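Local coordinates for protein Dye-decolorizing peroxidase Tfu_3078 (Thermobifida fusca, PDB 5FW4) that uses a non-covalently bound heme b and hydrogen peroxide to oxidise a wide range of compounds, anthraquinone dyes above all, its physiological substrate being unknown, at residues 166-171 with 389-394; 336-341 with 396-401. All coordinates share one frame; numbering follows the deposited sequence.

Contact 1 of 2, residues 166-171 with 389-394; sequences DLPEFS and VQRSLA. With HEM (protoporphyrin IX containing Fe), chain C.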
ATOM      1  N   ASP A 166     -26.179  -4.462  15.599  1.00 30.48           N
ATOM      2  CA  ASP A 166     -24.769  -4.804  15.711  1.00 30.54           C
ATOM      3  C   ASP A 166     -24.644  -6.266  15.317  1.00 31.28           C
ATOM      4  O   ASP A 166     -25.576  -7.064  15.539  1.00 30.82           O
ATOM      5  CB  ASP A 166     -24.246  -4.622  17.142  1.00 31.25           C
ATOM      6  CG  ASP A 166     -24.184  -3.145  17.580  1.00 32.73           C
ATOM      7  OD1 ASP A 166     -24.276  -2.245  16.722  1.00 32.43           O
ATOM      8  OD2 ASP A 166     -24.015  -2.902  18.792  1.00 35.50           O
ATOM      9  N   LEU A 167     -23.512  -6.578  14.707  1.00 30.50           N
ATOM     10  CA  LEU A 167     -23.149  -7.943  14.353  1.00 30.90           C
ATOM     11  C   LEU A 167     -22.966  -8.787  15.597  1.00 31.25           C
ATOM     12  O   LEU A 167     -22.445  -8.310  16.593  1.00 30.66           O
ATOM     13  CB  LEU A 167     -21.848  -7.952  13.535  1.00 29.60           C
ATOM     14  CG  LEU A 167     -21.897  -7.206  12.195  1.00 28.39           C
ATOM     15  CD1 LEU A 167     -20.581  -7.307  11.470  1.00 27.64           C
ATOM     16  CD2 LEU A 167     -23.024  -7.671  11.280  1.00 30.36           C
ATOM     17  N   PRO A 168     -23.403 -10.052  15.560  1.00 31.42           N
ATOM     18  CA  PRO A 168     -23.160 -10.853  16.746  1.00 31.76           C
ATOM     19  C   PRO A 168     -21.692 -11.218  16.872  1.00 30.52           C
ATOM     20  O   PRO A 168     -20.930 -11.114  15.905  1.00 28.40           O
ATOM     21  CB  PRO A 168     -24.006 -12.119  16.497  1.00 32.75           C
ATOM     22  CG  PRO A 168     -24.102 -12.213  15.032  1.00 32.43           C
ATOM     23  CD  PRO A 168     -24.167 -10.796  14.543  1.00 32.47           C
ATOM     24  N   GLU A 169     -21.321 -11.671  18.061  1.00 32.47           N
ATOM     25  CA  GLU A 169     -20.011 -12.269  18.294  1.00 34.22           C
ATOM     26  C   GLU A 169     -20.004 -13.650  17.652  1.00 32.27           C
ATOM     27  O   GLU A 169     -20.996 -14.369  17.742  1.00 33.04           O
ATOM     28  CB  GLU A 169     -19.718 -12.424  19.793  1.00 37.05           C
ATOM     29  CG  GLU A 169     -19.593 -11.108  20.546  1.00 41.50           C
ATOM     30  CD  GLU A 169     -19.025 -11.286  21.946  1.00 44.73           C
ATOM     31  OE1 GLU A 169     -19.280 -12.331  22.588  1.00 45.43           O
ATOM     32  OE2 GLU A 169     -18.323 -10.359  22.393  1.00 49.22           O
ATOM     33  N   PHE A 170     -18.905 -13.990  16.981  1.00 30.05           N
ATOM     34  CA  PHE A 170     -18.750 -15.317  16.374  1.00 30.20           C
ATOM     35  C   PHE A 170     -17.687 -16.063  17.141  1.00 30.18           C
ATOM     36  O   PHE A 170     -16.773 -15.448  17.711  1.00 28.35           O
ATOM     37  CB  PHE A 170     -18.379 -15.228  14.893  1.00 29.71           C
ATOM     38  CG  PHE A 170     -19.421 -14.541  14.032  1.00 29.16           C
ATOM     39  CD1 PHE A 170     -20.535 -15.226  13.602  1.00 30.19           C
ATOM     40  CD2 PHE A 170     -19.287 -13.194  13.654  1.00 28.71           C
ATOM     41  CE1 PHE A 170     -21.490 -14.614  12.811  1.00 30.44           C
ATOM     42  CE2 PHE A 170     -20.246 -12.579  12.851  1.00 27.49           C
ATOM     43  CZ  PHE A 170     -21.355 -13.286  12.442  1.00 28.78           C
ATOM     44  N   SER A 171     -17.783 -17.392  17.134  1.00 29.98           N
ATOM     45  CA  SER A 171     -16.941 -18.215  17.983  1.00 30.58           C
ATOM     46  C   SER A 171     -15.456 -18.164  17.591  1.00 30.21           C
ATOM     47  O   SER A 171     -14.595 -18.493  18.393  1.00 33.30           O
ATOM     48  CB  SER A 171     -17.466 -19.672  17.999  1.00 31.89           C
ATOM     49  OG  SER A 171     -17.428 -20.230  16.702  1.00 32.87           O
ATOM     50  N   VAL A 389     -24.015 -16.951   7.250  1.00 29.02           N
ATOM     51  CA  VAL A 389     -22.904 -17.611   6.570  1.00 29.09           C
ATOM     52  C   VAL A 389     -21.679 -17.671   7.457  1.00 30.10           C
ATOM     53  O   VAL A 389     -21.048 -18.740   7.592  1.00 29.91           O
ATOM     54  CB  VAL A 389     -22.591 -16.942   5.233  1.00 27.42           C
ATOM     55  CG1 VAL A 389     -21.330 -17.494   4.580  1.00 27.44           C
ATOM     56  CG2 VAL A 389     -23.777 -17.068   4.307  1.00 28.61           C
ATOM     57  N   GLN A 390     -21.339 -16.555   8.084  1.00 29.09           N
ATOM     58  CA  GLN A 390     -20.174 -16.559   8.956  1.00 29.94           C
ATOM     59  C   GLN A 390     -20.379 -17.473  10.147  1.00 31.32           C
ATOM     60  O   GLN A 390     -19.413 -18.078  10.600  1.00 30.58           O
ATOM     61  CB  GLN A 390     -19.808 -15.163   9.455  1.00 29.05           C
ATOM     62  CG  GLN A 390     -18.714 -15.147  10.516  1.00 28.78           C
ATOM     63  CD  GLN A 390     -17.344 -15.592  10.038  1.00 28.31           C
ATOM     64  OE1 GLN A 390     -16.402 -15.653  10.829  1.00 30.77           O
ATOM     65  NE2 GLN A 390     -17.213 -15.898   8.765  1.00 28.93           N
ATOM     66  N   ARG A 391     -21.613 -17.529  10.654  1.00 32.29           N
ATOM     67  CA  ARG A 391     -21.971 -18.402  11.774  1.00 35.91           C
ATOM     68  C   ARG A 391     -21.749 -19.866  11.390  1.00 34.82           C
ATOM     69  O   ARG A 391     -21.223 -20.621  12.184  1.00 36.29           O
ATOM     70  CB  ARG A 391     -23.434 -18.191  12.202  1.00 38.97           C
ATOM     71  CG  ARG A 391     -23.710 -18.529  13.661  1.00 43.43           C
ATOM     72  CD  ARG A 391     -25.190 -18.459  14.018  1.00 45.69           C
ATOM     73  NE  ARG A 391     -25.782 -17.118  13.897  1.00 48.03           N
ATOM     74  CZ  ARG A 391     -25.741 -16.162  14.820  1.00 48.86           C
ATOM     75  NH1 ARG A 391     -25.096 -16.340  15.967  1.00 51.31           N
ATOM     76  NH2 ARG A 391     -26.344 -15.000  14.587  1.00 50.91           N
ATOM     77  N   SER A 392     -22.138 -20.252  10.173  1.00 34.63           N
ATOM     78  CA  SER A 392     -21.843 -21.617   9.660  1.00 34.81           C
ATOM     79  C   SER A 392     -20.324 -21.862   9.563  1.00 34.62           C
ATOM     80  O   SER A 392     -19.838 -22.943   9.908  1.00 33.89           O
ATOM     81  CB  SER A 392     -22.490 -21.848   8.294  1.00 34.43           C
ATOM     82  OG  SER A 392     -23.904 -21.770   8.372  1.00 35.05           O
ATOM     83  N   LEU A 393     -19.567 -20.851   9.135  1.00 32.14           N
ATOM     84  CA  LEU A 393     -18.138 -21.056   8.938  1.00 31.67           C
ATOM     85  C   LEU A 393     -17.458 -21.166  10.279  1.00 31.52           C
ATOM     86  O   LEU A 393     -16.593 -21.999  10.451  1.00 29.80           O
ATOM     87  CB  LEU A 393     -17.483 -19.930   8.147  1.00 30.24           C
ATOM     88  CG  LEU A 393     -17.913 -19.636   6.719  1.00 31.06           C
ATOM     89  CD1 LEU A 393     -17.086 -18.503   6.125  1.00 28.41           C
ATOM     90  CD2 LEU A 393     -17.824 -20.873   5.821  1.00 30.75           C
ATOM     91  N   ALA A 394     -17.803 -20.258  11.191  1.00 31.08           N
ATOM     92  CA  ALA A 394     -17.330 -20.315  12.573  1.00 32.33           C
ATOM     93  C   ALA A 394     -17.658 -21.637  13.289  1.00 34.42           C
ATOM     94  O   ALA A 394     -16.787 -22.283  13.845  1.00 36.74           O
ATOM     95  CB  ALA A 394     -17.943 -19.184  13.373  1.00 32.23           C
TER
HETATM   96  CHA HEM C 401     -16.089 -18.215  -1.802  1.00 21.92           C
HETATM   97  CHB HEM C 401     -11.700 -17.247   0.001  1.00 20.25           C
HETATM   98  CHC HEM C 401     -13.806 -15.397   3.940  1.00 22.21           C
HETATM   99  CHD HEM C 401     -18.189 -16.121   2.014  1.00 23.85           C
HETATM  100  C1A HEM C 401     -14.730 -18.102  -1.640  1.00 22.75           C
HETATM  101  C2A HEM C 401     -13.792 -18.600  -2.566  1.00 23.03           C
HETATM  102  C3A HEM C 401     -12.565 -18.347  -2.044  1.00 20.54           C
HETATM  103  C4A HEM C 401     -12.731 -17.691  -0.819  1.00 21.45           C
HETATM  104  CMA HEM C 401     -11.255 -18.648  -2.666  1.00 19.67           C
HETATM  105  CAA HEM C 401     -14.093 -19.324  -3.854  1.00 25.71           C
HETATM  106  CBA HEM C 401     -14.188 -18.402  -5.064  1.00 28.09           C
HETATM  107  CGA HEM C 401     -15.438 -17.572  -5.024  1.00 30.44           C
HETATM  108  O1A HEM C 401     -15.330 -16.346  -4.751  1.00 27.33           O
HETATM  109  O2A HEM C 401     -16.550 -18.105  -5.268  1.00 29.40           O
HETATM  110  C1B HEM C 401     -11.919 -16.653   1.257  1.00 21.08           C
HETATM  111  C2B HEM C 401     -10.876 -16.234   2.117  1.00 21.02           C
HETATM  112  C3B HEM C 401     -11.448 -15.700   3.240  1.00 22.50           C
HETATM  113  C4B HEM C 401     -12.891 -15.804   3.016  1.00 22.45           C
HETATM  114  CMB HEM C 401      -9.409 -16.346   1.813  1.00 19.85           C
HETATM  115  CAB HEM C 401     -10.859 -15.065   4.424  1.00 24.53           C
HETATM  116  CBB HEM C 401      -9.575 -14.716   4.515  1.00 26.79           C
HETATM  117  C1C HEM C 401     -15.171 -15.426   3.772  1.00 23.26           C
HETATM  118  C2C HEM C 401     -16.081 -14.944   4.689  1.00 21.89           C
HETATM  119  C3C HEM C 401     -17.336 -15.136   4.123  1.00 21.53           C
HETATM  120  C4C HEM C 401     -17.164 -15.755   2.864  1.00 22.10           C
HETATM  121  CMC HEM C 401     -15.666 -14.330   6.001  1.00 22.04           C
HETATM  122  CAC HEM C 401     -18.687 -14.902   4.610  1.00 20.27           C
HETATM  123  CBC HEM C 401     -18.971 -14.788   5.870  1.00 23.95           C
HETATM  124  C1D HEM C 401     -17.903 -16.761   0.797  1.00 25.23           C
HETATM  125  C2D HEM C 401     -18.987 -17.185  -0.096  1.00 24.53           C
HETATM  126  C3D HEM C 401     -18.394 -17.781  -1.156  1.00 25.19           C
HETATM  127  C4D HEM C 401     -16.962 -17.720  -0.881  1.00 23.51           C
HETATM  128  CMD HEM C 401     -20.483 -16.987   0.085  1.00 25.45           C
HETATM  129  CAD HEM C 401     -19.102 -18.365  -2.363  1.00 25.69           C
HETATM  130  CBD HEM C 401     -19.596 -19.770  -2.007  1.00 27.31           C
HETATM  131  CGD HEM C 401     -20.436 -20.337  -3.132  1.00 28.99           C
HETATM  132  O1D HEM C 401     -21.630 -20.017  -3.294  1.00 28.38           O
HETATM  133  O2D HEM C 401     -19.901 -21.136  -3.930  1.00 29.23           O
HETATM  134  NA  HEM C 401     -14.064 -17.552  -0.564  1.00 22.80           N
HETATM  135  NB  HEM C 401     -13.090 -16.375   1.827  1.00 22.80           N
HETATM  136  NC  HEM C 401     -15.843 -15.946   2.700  1.00 24.67           N
HETATM  137  ND  HEM C 401     -16.681 -17.092   0.303  1.00 23.54           N
HETATM  138 FE   HEM C 401     -14.958 -16.808   1.054  1.00 24.71          FE
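The irregular segment 166-171 runs beside helix 386-395, approaching it at two points, with the CA atoms of Phe170 and Arg391 6.4 Å apart and those of Ser171 and Ala394 5.8 Å apart. The loop belongs to the N-terminal half of the DyP-type peroxidase fold and the helix to the C-terminal half, so the contact joins the two ferredoxin-like halves close to the heme. Its centre is a CH-pi interaction: Gln390 CG sits over the middle of one face of the Phe170 ring, 3.4 Å from the centroid and only 5° off the ring normal. Gln390 CG is anti to the backbone N (chi1 172°), and a bend at chi2 then turns the amide away from the ring, its plane nearly perpendicular to that of the phenyl group. The amide nitrogen NE2 thereby ends 3.5 Å from the heme methyl CMC, and one side chain links the Phe170 face to the porphyrin rim. At the CE1 corner, Phe170 also lies against the backbone N of Arg391, while Ile387 of the same helix adds to the packing of the ring. Further out, the Arg391 chain bends at chi3, and the side chain crosses that of Pro168 at about a right angle, NH2 meeting CG at 3.6 Å in a van der Waals contact. Val389 and Leu393 take no part in the loop contact and face the heme instead. At the other end, Ser171 OG is hydrogen-bonded to Asp395 OD1 and rests 3.5 Å from Ala394 CB.

Contact 2 of 2, residues 336-341 with 396-401; sequences NAHVRL and QGDALN. With HEM (protoporphyrin IX containing Fe), chain C.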
ATOM      1  N   ASN A 336     -15.756 -30.047   5.069  1.00 33.92           N
ATOM      2  CA  ASN A 336     -15.466 -28.774   5.731  1.00 33.40           C
ATOM      3  C   ASN A 336     -14.916 -27.748   4.776  1.00 31.55           C
ATOM      4  O   ASN A 336     -14.262 -26.835   5.224  1.00 30.53           O
ATOM      5  CB  ASN A 336     -14.528 -28.969   6.938  1.00 34.68           C
ATOM      6  CG  ASN A 336     -13.138 -29.475   6.572  1.00 36.23           C
ATOM      7  OD1 ASN A 336     -12.310 -29.651   7.464  1.00 39.65           O
ATOM      8  ND2 ASN A 336     -12.860 -29.714   5.292  1.00 37.26           N
ATOM      9  N   ALA A 337     -15.173 -27.892   3.472  1.00 31.20           N
ATOM     10  CA  ALA A 337     -14.606 -26.976   2.493  1.00 29.44           C
ATOM     11  C   ALA A 337     -15.320 -25.672   2.599  1.00 27.97           C
ATOM     12  O   ALA A 337     -16.531 -25.621   2.791  1.00 28.00           O
ATOM     13  CB  ALA A 337     -14.731 -27.501   1.068  1.00 30.87           C
ATOM     14  N   HIS A 338     -14.543 -24.607   2.441  1.00 26.09           N
ATOM     15  CA  HIS A 338     -15.066 -23.283   2.544  1.00 25.39           C
ATOM     16  C   HIS A 338     -16.310 -23.056   1.679  1.00 24.52           C
ATOM     17  O   HIS A 338     -17.358 -22.693   2.190  1.00 24.55           O
ATOM     18  CB  HIS A 338     -13.953 -22.333   2.140  1.00 24.70           C
ATOM     19  CG  HIS A 338     -14.333 -20.900   2.214  1.00 24.72           C
ATOM     20  ND1 HIS A 338     -14.589 -20.254   3.402  1.00 25.61           N
ATOM     21  CD2 HIS A 338     -14.473 -19.974   1.244  1.00 25.50           C
ATOM     22  CE1 HIS A 338     -14.888 -18.991   3.159  1.00 24.83           C
ATOM     23  NE2 HIS A 338     -14.835 -18.804   1.858  1.00 24.11           N
ATOM     24  N   VAL A 339     -16.184 -23.278   0.382  1.00 25.39           N
ATOM     25  CA  VAL A 339     -17.299 -23.070  -0.550  1.00 26.73           C
ATOM     26  C   VAL A 339     -18.502 -23.983  -0.272  1.00 28.62           C
ATOM     27  O   VAL A 339     -19.634 -23.634  -0.614  1.00 29.19           O
ATOM     28  CB  VAL A 339     -16.875 -23.174  -2.035  1.00 27.63           C
ATOM     29  CG1 VAL A 339     -15.631 -22.350  -2.311  1.00 27.23           C
ATOM     30  CG2 VAL A 339     -16.643 -24.615  -2.457  1.00 28.31           C
ATOM     31  N   ARG A 340     -18.308 -25.128   0.393  1.00 30.16           N
ATOM     32  CA  ARG A 340     -19.483 -25.915   0.731  1.00 31.78           C
ATOM     33  C   ARG A 340     -20.212 -25.261   1.891  1.00 31.26           C
ATOM     34  O   ARG A 340     -21.431 -25.072   1.846  1.00 31.04           O
ATOM     35  CB  ARG A 340     -19.133 -27.375   1.059  1.00 33.88           C
ATOM     36  CG  ARG A 340     -20.341 -28.144   1.540  1.00 36.36           C
ATOM     37  CD  ARG A 340     -19.911 -29.456   2.147  1.00 38.20           C
ATOM     38  NE  ARG A 340     -19.299 -30.349   1.168  1.00 39.33           N
ATOM     39  CZ  ARG A 340     -19.973 -31.106   0.305  1.00 41.72           C
ATOM     40  NH1 ARG A 340     -21.301 -31.048   0.238  1.00 42.68           N
ATOM     41  NH2 ARG A 340     -19.320 -31.921  -0.511  1.00 40.91           N
ATOM     42  N   LEU A 341     -19.474 -24.924   2.944  1.00 31.10           N
ATOM     43  CA  LEU A 341     -20.110 -24.358   4.133  1.00 31.49           C
ATOM     44  C   LEU A 341     -20.657 -22.922   3.889  1.00 31.17           C
ATOM     45  O   LEU A 341     -21.645 -22.534   4.510  1.00 30.42           O
ATOM     46  CB  LEU A 341     -19.161 -24.359   5.325  1.00 31.32           C
ATOM     47  CG  LEU A 341     -18.648 -25.662   5.934  1.00 31.80           C
ATOM     48  CD1 LEU A 341     -17.888 -25.378   7.217  1.00 31.17           C
ATOM     49  CD2 LEU A 341     -19.796 -26.590   6.206  1.00 32.76           C
ATOM     50  N   GLN A 396     -19.234 -24.514  12.164  1.00 40.42           N
ATOM     51  CA  GLN A 396     -19.205 -25.822  11.482  1.00 39.59           C
ATOM     52  C   GLN A 396     -17.786 -26.203  11.064  1.00 37.92           C
ATOM     53  O   GLN A 396     -17.570 -27.193  10.365  1.00 38.38           O
ATOM     54  CB  GLN A 396     -20.176 -25.851  10.307  1.00 41.01           C
ATOM     55  CG  GLN A 396     -21.633 -25.729  10.741  1.00 43.49           C
ATOM     56  CD  GLN A 396     -22.613 -25.859   9.587  1.00 45.09           C
ATOM     57  OE1 GLN A 396     -23.506 -25.030   9.414  1.00 47.15           O
ATOM     58  NE2 GLN A 396     -22.455 -26.901   8.797  1.00 47.97           N
ATOM     59  N   GLY A 397     -16.813 -25.416  11.510  1.00 35.48           N
ATOM     60  CA  GLY A 397     -15.420 -25.776  11.374  1.00 33.76           C
ATOM     61  C   GLY A 397     -14.897 -25.696   9.953  1.00 32.76           C
ATOM     62  O   GLY A 397     -14.244 -26.629   9.469  1.00 31.29           O
ATOM     63  N   ASP A 398     -15.128 -24.550   9.297  1.00 31.12           N
ATOM     64  CA  ASP A 398     -14.522 -24.288   8.000  1.00 29.25           C
ATOM     65  C   ASP A 398     -13.073 -24.676   8.076  1.00 28.76           C
ATOM     66  O   ASP A 398     -12.408 -24.320   9.057  1.00 29.34           O
ATOM     67  CB  ASP A 398     -14.593 -22.784   7.697  1.00 28.75           C
ATOM     68  CG  ASP A 398     -14.283 -22.445   6.264  1.00 27.79           C
ATOM     69  OD1 ASP A 398     -13.722 -23.252   5.495  1.00 25.14           O
ATOM     70  OD2 ASP A 398     -14.601 -21.302   5.904  1.00 26.65           O
ATOM     71  N   ALA A 399     -12.591 -25.399   7.052  1.00 28.66           N
ATOM     72  CA  ALA A 399     -11.168 -25.793   6.909  1.00 28.24           C
ATOM     73  C   ALA A 399     -10.256 -24.570   6.869  1.00 27.01           C
ATOM     74  O   ALA A 399      -9.077 -24.613   7.217  1.00 25.82           O
ATOM     75  CB  ALA A 399     -10.968 -26.559   5.624  1.00 29.49           C
ATOM     76  N   LEU A 400     -10.820 -23.500   6.376  1.00 26.50           N
ATOM     77  CA  LEU A 400     -10.073 -22.239   6.283  1.00 25.22           C
ATOM     78  C   LEU A 400      -9.785 -21.545   7.624  1.00 26.54           C
ATOM     79  O   LEU A 400      -8.791 -20.780   7.724  1.00 23.50           O
ATOM     80  CB  LEU A 400     -10.842 -21.312   5.368  1.00 25.84           C
ATOM     81  CG  LEU A 400     -10.266 -19.913   5.045  1.00 23.82           C
ATOM     82  CD1 LEU A 400      -8.914 -20.013   4.373  1.00 23.41           C
ATOM     83  CD2 LEU A 400     -11.263 -19.252   4.117  1.00 24.74           C
ATOM     84  N   ASN A 401     -10.613 -21.806   8.652  1.00 27.23           N
ATOM     85  CA  ASN A 401     -10.455 -21.148   9.971  1.00 27.61           C
ATOM     86  C   ASN A 401      -9.054 -21.230  10.548  1.00 28.17           C
ATOM     87  O   ASN A 401      -8.544 -20.282  11.157  1.00 26.27           O
ATOM     88  CB  ASN A 401     -11.418 -21.756  10.994  1.00 28.48           C
ATOM     89  CG  ASN A 401     -12.847 -21.370  10.754  1.00 28.89           C
ATOM     90  OD1 ASN A 401     -13.150 -20.384  10.086  1.00 27.87           O
ATOM     91  ND2 ASN A 401     -13.742 -22.121  11.341  1.00 29.58           N
TER
HETATM   92  CHA HEM C 401     -16.089 -18.215  -1.802  1.00 21.92           C
HETATM   93  CHB HEM C 401     -11.700 -17.247   0.001  1.00 20.25           C
HETATM   94  CHC HEM C 401     -13.806 -15.397   3.940  1.00 22.21           C
HETATM   95  CHD HEM C 401     -18.189 -16.121   2.014  1.00 23.85           C
HETATM   96  C1A HEM C 401     -14.730 -18.102  -1.640  1.00 22.75           C
HETATM   97  C2A HEM C 401     -13.792 -18.600  -2.566  1.00 23.03           C
HETATM   98  C3A HEM C 401     -12.565 -18.347  -2.044  1.00 20.54           C
HETATM   99  C4A HEM C 401     -12.731 -17.691  -0.819  1.00 21.45           C
HETATM  100  CMA HEM C 401     -11.255 -18.648  -2.666  1.00 19.67           C
HETATM  101  CAA HEM C 401     -14.093 -19.324  -3.854  1.00 25.71           C
HETATM  102  CBA HEM C 401     -14.188 -18.402  -5.064  1.00 28.09           C
HETATM  103  CGA HEM C 401     -15.438 -17.572  -5.024  1.00 30.44           C
HETATM  104  O1A HEM C 401     -15.330 -16.346  -4.751  1.00 27.33           O
HETATM  105  O2A HEM C 401     -16.550 -18.105  -5.268  1.00 29.40           O
HETATM  106  C1B HEM C 401     -11.919 -16.653   1.257  1.00 21.08           C
HETATM  107  C2B HEM C 401     -10.876 -16.234   2.117  1.00 21.02           C
HETATM  108  C3B HEM C 401     -11.448 -15.700   3.240  1.00 22.50           C
HETATM  109  C4B HEM C 401     -12.891 -15.804   3.016  1.00 22.45           C
HETATM  110  CMB HEM C 401      -9.409 -16.346   1.813  1.00 19.85           C
HETATM  111  CAB HEM C 401     -10.859 -15.065   4.424  1.00 24.53           C
HETATM  112  CBB HEM C 401      -9.575 -14.716   4.515  1.00 26.79           C
HETATM  113  C1C HEM C 401     -15.171 -15.426   3.772  1.00 23.26           C
HETATM  114  C2C HEM C 401     -16.081 -14.944   4.689  1.00 21.89           C
HETATM  115  C3C HEM C 401     -17.336 -15.136   4.123  1.00 21.53           C
HETATM  116  C4C HEM C 401     -17.164 -15.755   2.864  1.00 22.10           C
HETATM  117  CMC HEM C 401     -15.666 -14.330   6.001  1.00 22.04           C
HETATM  118  CAC HEM C 401     -18.687 -14.902   4.610  1.00 20.27           C
HETATM  119  CBC HEM C 401     -18.971 -14.788   5.870  1.00 23.95           C
HETATM  120  C1D HEM C 401     -17.903 -16.761   0.797  1.00 25.23           C
HETATM  121  C2D HEM C 401     -18.987 -17.185  -0.096  1.00 24.53           C
HETATM  122  C3D HEM C 401     -18.394 -17.781  -1.156  1.00 25.19           C
HETATM  123  C4D HEM C 401     -16.962 -17.720  -0.881  1.00 23.51           C
HETATM  124  CMD HEM C 401     -20.483 -16.987   0.085  1.00 25.45           C
HETATM  125  CAD HEM C 401     -19.102 -18.365  -2.363  1.00 25.69           C
HETATM  126  CBD HEM C 401     -19.596 -19.770  -2.007  1.00 27.31           C
HETATM  127  CGD HEM C 401     -20.436 -20.337  -3.132  1.00 28.99           C
HETATM  128  O1D HEM C 401     -21.630 -20.017  -3.294  1.00 28.38           O
HETATM  129  O2D HEM C 401     -19.901 -21.136  -3.930  1.00 29.23           O
HETATM  130  NA  HEM C 401     -14.064 -17.552  -0.564  1.00 22.80           N
HETATM  131  NB  HEM C 401     -13.090 -16.375   1.827  1.00 22.80           N
HETATM  132  NC  HEM C 401     -15.843 -15.946   2.700  1.00 24.67           N
HETATM  133  ND  HEM C 401     -16.681 -17.092   0.303  1.00 23.54           N
HETATM  134 FE   HEM C 401     -14.958 -16.808   1.054  1.00 24.71          FE
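One imidazole, that of His338, is held at both nitrogens: NE2 binds the heme iron at 2.2 Å, and ND1 donates to Asp398 OD2 over 2.7 Å in a nearly straight bond of 175°. The carboxylate receives it through the syn lone pair of OD2, almost in the ring plane, the two groups being 13° from coplanar; this fixes the rotation of the ring and would probably make the imidazole more electron-donating toward iron. Asp398 OD1 is occupied too, met from above the carboxylate plane by Leu400 N at 3.0 Å in an Asx turn. Leu400 CD2 lies over one face of the His338 ring, offset toward its rim, and also reaches heme C2B at 3.6 Å. An alanine in place of Asp398 would probably leave His338 ND1 without its acceptor and the imidazole freer to turn about the iron bond. Beyond the ring, Ala399 N donates to Asn336 O at 2.9 Å, and Leu341 CD1 packs against the backbone of Asp398. A histidine ligand backed by an aspartate is the proximal heme site characteristic of DyP-type peroxidases and found also in plant-type peroxidases.

In the fold
Both contacts border the heme and meet at helix 386-395: contact 1 uses its side, contact 2 the loop that follows it. Leu393 joins them, its O probably accepting hydrogen bonds from Asp398 N and Asn401 ND2, and its side chain packing on His338 and Leu341. Contact 1 is partly buried and spans the two halves of the chain, with apolar and CH-pi packing and no hydrogen bond between its segments. Contact 2 is more buried, stays within the C-terminal half, and relies on directed polar bonds and a metal ligand. The porphyrin rim thus receives van der Waals contacts from the helix of contact 1, whereas the iron receives its protein ligand from contact 2.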